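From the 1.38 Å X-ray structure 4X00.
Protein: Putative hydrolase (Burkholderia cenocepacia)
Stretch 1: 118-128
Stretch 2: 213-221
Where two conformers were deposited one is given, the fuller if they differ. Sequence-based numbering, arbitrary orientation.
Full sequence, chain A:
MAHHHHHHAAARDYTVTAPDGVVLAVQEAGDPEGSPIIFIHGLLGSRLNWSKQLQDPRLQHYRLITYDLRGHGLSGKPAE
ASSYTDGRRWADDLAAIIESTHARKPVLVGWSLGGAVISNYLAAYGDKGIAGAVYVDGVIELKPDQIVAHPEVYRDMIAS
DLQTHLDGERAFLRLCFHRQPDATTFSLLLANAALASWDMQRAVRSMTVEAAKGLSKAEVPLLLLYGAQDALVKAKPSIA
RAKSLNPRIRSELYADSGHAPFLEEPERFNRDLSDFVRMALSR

Stretch 1, residues 118-128: ISNYLAAYGDK
Stretch 2 (213-221) KGLSKAEVP

Residues 118-125 form the end of a helix that begins earlier in the chain. Successive amides bond back four residues, from Leu122 N to Ile118 O (2.8 Å) through Gly126 N to Leu122 O (2.9 Å). Gly126 then leaves helical geometry, with phi/psi 69/-172, a positive phi that favours glycine. Asp127 follows at -112/14. Residues 213-216 are also helical and continue an earlier helix. Ala218 (-73/140), Glu219 (-111/-25) and Val220 (-66/159) lie in the loop beyond it.

Both helices end in this region, and the loops after them meet as well. The register is set by two pairs: Ala123 CA lies 3.9 Å from Gly214 CA, and Asp127 CA lies 6.2 Å from Ala218 CA. Together the stretches bury 432 Å².

The closest backbone packing is at Gly214. Its CA sits 3.7 Å from Ser119 O and 3.6 Å from Ala123 N. A CB here would point toward the first helix and fall 2.3 Å from Ser119 O, a clash. The absence of a side chain lets the helices approach this closely. Leu122 CB also packs 3.5 Å from Gly214 O.

Further van der Waals contacts lie nearby. Leu122 (chi1 m, chi2 t) points toward the second stretch, and its CD1 reaches 4.5 Å from Ala218 CB. Ser119 (chi1 m) points sideways, with OG 4.1 Å from Leu215 CG; that hydroxyl is hydrogen-bonded elsewhere in the structure. Leu215 is m, t. Lys213 is extended, with all four chi angles t. Its aliphatic chain runs past Ala123, with CD 4.0 Å from Ala123 CB and CE 3.4 Å from Ala123 O.

The direct hydrogen bonds centre on one carboxylate oxygen. Asp127 points toward the second stretch, with chi1 63° (p) and chi2 11°. Its OD2 accepts from Glu219 N at 2.7 Å (154°) and from Val220 N at 2.9 Å (168°). The negatively charged oxygen thus satisfies two consecutive backbone amides and fastens the loop to the end of the first stretch. Val220 (chi1 m) also points toward the first stretch, and its CG2 lies 3.6 Å from Asp127 OD2. The Glu219 side chain (m, m) leads away at its end.

Two waters bridge the stretches. Water 1 donates to Gly214 O at 2.8 Å and weakly to Leu122 O at 3.4 Å. Water 2 accepts a weak bond from Asp127 N at 3.1 Å and donates a weak one to Lys217 O at 3.4 Å.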

# COMPACT_ATOMS: atom_id res chain seq x y z
N ILE A 118 -4.08 -2.16 5.73
CA ILE A 118 -5.09 -3.23 5.66
C ILE A 118 -5.15 -4.00 6.97
O ILE A 118 -6.25 -4.30 7.45
CB ILE A 118 -4.81 -4.18 4.48
CG1 ILE A 118 -5.02 -3.43 3.16
CG2 ILE A 118 -5.77 -5.39 4.55
CD1 ILE A 118 -4.62 -4.24 1.91
N SER A 119 -4.00 -4.35 7.55
CA SER A 119 -4.06 -5.11 8.81
C SER A 119 -4.79 -4.32 9.88
O SER A 119 -5.58 -4.88 10.65
CB SER A 119 -2.67 -5.46 9.33
OG SER A 119 -2.05 -6.36 8.43
N ASN A 120 -4.51 -3.01 9.96
CA ASN A 120 -5.17 -2.19 10.97
C ASN A 120 -6.66 -2.03 10.68
O ASN A 120 -7.47 -2.00 11.62
CB ASN A 120 -4.46 -0.84 11.08
CG ASN A 120 -3.19 -0.93 11.87
OD1 ASN A 120 -3.14 -1.68 12.86
ND2 ASN A 120 -2.17 -0.14 11.50
N TYR A 121 -7.03 -1.97 9.40
CA TYR A 121 -8.43 -1.97 9.02
C TYR A 121 -9.12 -3.28 9.43
O TYR A 121 -10.20 -3.26 10.04
CB TYR A 121 -8.57 -1.72 7.51
CG TYR A 121 -9.99 -1.88 7.02
CD1 TYR A 121 -10.89 -0.82 7.13
CD2 TYR A 121 -10.45 -3.10 6.54
CE1 TYR A 121 -12.21 -0.97 6.70
CE2 TYR A 121 -11.75 -3.24 6.11
CZ TYR A 121 -12.64 -2.19 6.21
OH TYR A 121 -13.95 -2.37 5.78
N LEU A 122 -8.48 -4.41 9.12
CA LEU A 122 -9.03 -5.71 9.53
C LEU A 122 -9.16 -5.78 11.05
O LEU A 122 -10.16 -6.30 11.56
CB LEU A 122 -8.13 -6.83 9.04
CG LEU A 122 -8.20 -7.04 7.53
CD1 LEU A 122 -7.11 -8.04 7.13
CD2 LEU A 122 -9.58 -7.55 7.06
N ALA A 123 -8.19 -5.26 11.78
CA ALA A 123 -8.25 -5.35 13.25
C ALA A 123 -9.43 -4.56 13.80
O ALA A 123 -10.14 -5.01 14.72
CB ALA A 123 -6.94 -4.87 13.86
N ALA A 124 -9.66 -3.38 13.24
CA ALA A 124 -10.68 -2.48 13.79
C ALA A 124 -12.09 -2.78 13.27
O ALA A 124 -13.08 -2.62 14.01
CB ALA A 124 -10.31 -1.03 13.47
N TYR A 125 -12.19 -3.22 12.01
CA TYR A 125 -13.48 -3.30 11.34
C TYR A 125 -13.86 -4.72 10.94
O TYR A 125 -15.01 -4.96 10.59
CB TYR A 125 -13.48 -2.41 10.09
CG TYR A 125 -13.40 -0.93 10.40
CD1 TYR A 125 -14.54 -0.19 10.64
CD2 TYR A 125 -12.17 -0.27 10.45
CE1 TYR A 125 -14.47 1.16 10.93
CE2 TYR A 125 -12.10 1.08 10.74
CZ TYR A 125 -13.25 1.79 10.98
OH TYR A 125 -13.18 3.15 11.28
N GLY A 126 -12.89 -5.63 10.96
CA GLY A 126 -13.10 -6.97 10.43
C GLY A 126 -13.25 -6.95 8.92
O GLY A 126 -13.03 -5.93 8.28
N ASP A 127 -13.62 -8.08 8.33
CA ASP A 127 -13.65 -8.15 6.87
C ASP A 127 -15.04 -8.27 6.24
O ASP A 127 -15.13 -8.55 5.04
CB ASP A 127 -12.77 -9.30 6.37
CG ASP A 127 -13.26 -10.65 6.83
OD1 ASP A 127 -14.39 -10.77 7.36
OD2 ASP A 127 -12.49 -11.61 6.62
N LYS A 128 -16.10 -8.01 7.00
CA LYS A 128 -17.43 -8.22 6.43
C LYS A 128 -17.74 -7.18 5.36
O LYS A 128 -18.62 -7.39 4.52
CB LYS A 128 -18.51 -8.21 7.52
N LYS A 213 -3.88 -9.51 15.18
CA LYS A 213 -5.34 -9.46 15.30
C LYS A 213 -6.02 -9.40 13.92
O LYS A 213 -6.95 -10.16 13.66
CB LYS A 213 -5.74 -8.26 16.16
CG LYS A 213 -7.24 -8.12 16.39
CD LYS A 213 -7.57 -6.90 17.24
CE LYS A 213 -9.09 -6.78 17.41
NZ LYS A 213 -9.46 -5.51 18.07
N GLY A 214 -5.58 -8.52 13.03
CA GLY A 214 -6.30 -8.35 11.78
C GLY A 214 -6.18 -9.56 10.87
O GLY A 214 -7.16 -9.99 10.26
N LEU A 215 -4.96 -10.09 10.73
CA LEU A 215 -4.76 -11.22 9.84
C LEU A 215 -5.39 -12.48 10.38
O LEU A 215 -6.01 -13.25 9.63
CB LEU A 215 -3.26 -11.47 9.60
CG LEU A 215 -2.57 -10.43 8.74
CD1 LEU A 215 -1.06 -10.68 8.72
CD2 LEU A 215 -3.14 -10.43 7.32
N SER A 216 -5.24 -12.73 11.67
CA SER A 216 -5.63 -14.05 12.16
C SER A 216 -7.14 -14.20 12.12
O SER A 216 -7.62 -15.31 11.95
CB SER A 216 -5.11 -14.29 13.57
OG SER A 216 -5.84 -13.54 14.50
N LYS A 217 -7.86 -13.10 12.22
CA LYS A 217 -9.32 -13.18 12.21
C LYS A 217 -9.97 -13.16 10.83
O LYS A 217 -11.18 -13.32 10.72
CB LYS A 217 -9.93 -12.03 13.04
CG LYS A 217 -9.96 -12.24 14.53
CD LYS A 217 -8.60 -12.27 15.17
CE LYS A 217 -8.50 -11.26 16.28
NZ LYS A 217 -9.69 -11.27 17.20
N ALA A 218 -9.19 -12.94 9.77
CA ALA A 218 -9.79 -12.76 8.46
C ALA A 218 -10.33 -14.08 7.90
O ALA A 218 -9.68 -15.12 8.04
CB ALA A 218 -8.77 -12.16 7.49
N GLU A 219 -11.50 -14.01 7.25
CA GLU A 219 -12.07 -15.16 6.53
C GLU A 219 -12.07 -14.95 5.03
O GLU A 219 -12.12 -15.91 4.25
CB GLU A 219 -13.52 -15.43 6.96
CG GLU A 219 -13.61 -16.15 8.26
CD GLU A 219 -13.01 -17.52 8.17
OE1 GLU A 219 -13.50 -18.33 7.33
OE2 GLU A 219 -12.06 -17.80 8.92
N VAL A 220 -12.06 -13.70 4.59
CA VAL A 220 -12.01 -13.46 3.15
C VAL A 220 -10.69 -13.94 2.61
O VAL A 220 -9.70 -14.07 3.36
CB VAL A 220 -12.20 -11.96 2.78
CG1 VAL A 220 -13.58 -11.50 3.22
CG2 VAL A 220 -11.09 -11.11 3.39
N PRO A 221 -10.63 -14.20 1.31
CA PRO A 221 -9.34 -14.63 0.77
C PRO A 221 -8.27 -13.55 0.89
O PRO A 221 -8.52 -12.35 0.70
CB PRO A 221 -9.66 -14.92 -0.71
CG PRO A 221 -11.14 -15.11 -0.78
CD PRO A 221 -11.70 -14.20 0.29
O HOH W 1 -9.92 -9.60 10.69
O HOH W 2 -12.51 -10.26 10.25